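Local structure of EccC5 (Mycobacterium xenopi RIVM700367, 7B9F) at residues I21-P26 with G177-M182. The protein is probably the FtsK/SpoIIIE-family ATPase component of the mycobacterial ESX-5 type VII secretion system, a membrane complex that exports proteins across the inner membrane. Residues are numbered along the deposited sequence; the frame is centred on the assembly and turned at random.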
# COMPACT_ATOMS: atom_id res chain seq x y z
N ILE C 21 31.07 -25.10 14.23
CA ILE C 21 30.67 -24.32 15.39
C ILE C 21 30.15 -25.28 16.45
O ILE C 21 29.17 -25.98 16.22
CB ILE C 21 29.61 -23.27 15.05
CG1 ILE C 21 30.09 -22.36 13.94
CG2 ILE C 21 29.26 -22.47 16.28
CD1 ILE C 21 31.30 -21.55 14.31
N VAL C 22 30.82 -25.31 17.60
CA VAL C 22 30.32 -26.10 18.72
C VAL C 22 29.18 -25.36 19.41
O VAL C 22 29.23 -24.14 19.60
CB VAL C 22 31.46 -26.43 19.70
CG1 VAL C 22 32.42 -27.40 19.04
CG2 VAL C 22 32.20 -25.18 20.10
N LEU C 23 28.12 -26.10 19.74
CA LEU C 23 27.00 -25.52 20.46
C LEU C 23 27.38 -25.26 21.91
O LEU C 23 28.28 -25.91 22.45
CB LEU C 23 25.80 -26.46 20.39
CG LEU C 23 25.18 -26.60 19.01
CD1 LEU C 23 24.06 -27.61 19.03
CD2 LEU C 23 24.68 -25.25 18.56
N PRO C 24 26.72 -24.31 22.57
CA PRO C 24 27.03 -24.05 23.97
C PRO C 24 26.46 -25.12 24.89
O PRO C 24 25.43 -25.72 24.60
CB PRO C 24 26.37 -22.69 24.23
CG PRO C 24 25.99 -22.17 22.90
CD PRO C 24 25.71 -23.37 22.08
N THR C 25 27.14 -25.33 26.00
CA THR C 25 26.71 -26.33 26.96
C THR C 25 25.53 -25.82 27.77
O THR C 25 25.60 -24.72 28.33
CB THR C 25 27.86 -26.69 27.89
OG1 THR C 25 28.98 -27.12 27.12
CG2 THR C 25 27.45 -27.78 28.84
N PRO C 26 24.44 -26.57 27.86
CA PRO C 26 23.28 -26.11 28.63
C PRO C 26 23.57 -26.08 30.12
O PRO C 26 24.50 -26.71 30.62
CB PRO C 26 22.21 -27.15 28.31
CG PRO C 26 22.64 -27.76 27.05
CD PRO C 26 24.13 -27.78 27.09
N GLY C 177 28.75 -28.59 15.99
CA GLY C 177 29.40 -29.54 16.87
C GLY C 177 28.51 -29.91 18.04
O GLY C 177 27.80 -29.07 18.60
N GLU C 178 28.52 -31.19 18.38
CA GLU C 178 27.78 -31.71 19.51
C GLU C 178 28.31 -31.06 20.78
O GLU C 178 29.53 -31.11 21.03
CB GLU C 178 27.96 -33.22 19.56
CG GLU C 178 27.08 -34.03 20.51
CD GLU C 178 25.67 -33.50 20.67
OE1 GLU C 178 24.99 -33.25 19.65
OE2 GLU C 178 25.23 -33.35 21.82
N PRO C 179 27.47 -30.41 21.59
CA PRO C 179 27.98 -29.75 22.80
C PRO C 179 28.48 -30.76 23.81
O PRO C 179 27.78 -31.70 24.17
CB PRO C 179 26.77 -28.98 23.32
CG PRO C 179 25.61 -29.72 22.80
CD PRO C 179 26.02 -30.22 21.45
N GLN C 180 29.72 -30.57 24.25
CA GLN C 180 30.31 -31.46 25.22
C GLN C 180 29.89 -31.05 26.63
O GLN C 180 29.35 -29.97 26.86
CB GLN C 180 31.83 -31.45 25.07
CG GLN C 180 32.46 -30.11 25.38
CD GLN C 180 33.95 -30.12 25.15
OE1 GLN C 180 34.53 -31.15 24.81
NE2 GLN C 180 34.59 -28.97 25.34
N ASN C 181 30.14 -31.96 27.58
CA ASN C 181 29.76 -31.81 28.99
C ASN C 181 28.26 -31.63 29.15
O ASN C 181 27.81 -30.82 29.96
CB ASN C 181 30.52 -30.67 29.66
CG ASN C 181 32.00 -30.91 29.70
OD1 ASN C 181 32.78 -30.19 29.07
ND2 ASN C 181 32.41 -31.93 30.44
N MET C 182 27.48 -32.38 28.39
CA MET C 182 26.04 -32.37 28.57
C MET C 182 25.69 -32.92 29.94
O MET C 182 26.15 -34.01 30.31
CB MET C 182 25.36 -33.22 27.49
CG MET C 182 25.35 -32.60 26.12
SD MET C 182 24.15 -31.26 25.95
CE MET C 182 22.77 -31.89 26.89
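T25 and Q180 meet through a side-chain hydroxyl that a chi1 of -56° sets beside its own backbone N, whereas a bent chi2 (-75°) sets M182 SD against P26. Both contacts lie just beyond the end of the two-stranded parallel sheet of strands 19-22 and 174-177, whose last bridge is V22 with G177. Two backbone bonds define that bridge: G177 N donates to I21 O at 2.7 Å, and L23 N to G177 O at 3.2 Å. G177 is thus gripped from both its N and its O by residues flanking V22, the pattern of a parallel pairing.

Past the bridge the two chains run on as proline-containing loops, and side chains meeting side chains and backbone carbonyls carry the contact. The side chains of L23 and P179 run alongside each other in the same direction, L23 CB being 3.9 Å from P179 CD; CB on the same ring meets L23 O at 3.5 Å. L196 of helix 190-202 also packs on P179 and P26, and P24 turns from the 177-182 loop to F107, M110 and L114 of helix 97-132, so the paired segments join these two helices some 32 Å, centre to centre, from the middle of the modelled chain. An aromatic side chain of another protein's chain packs on M182.

The T25 hydroxyl donates to Q180 O with OG1 2.9 Å from it, nearly along the C=O axis (160°). The methyl branch reaches the next carbonyl, T25 CG2 standing 3.3 Å from N181 O, and at the far end M182 SD lies 3.7 Å from P26 CD.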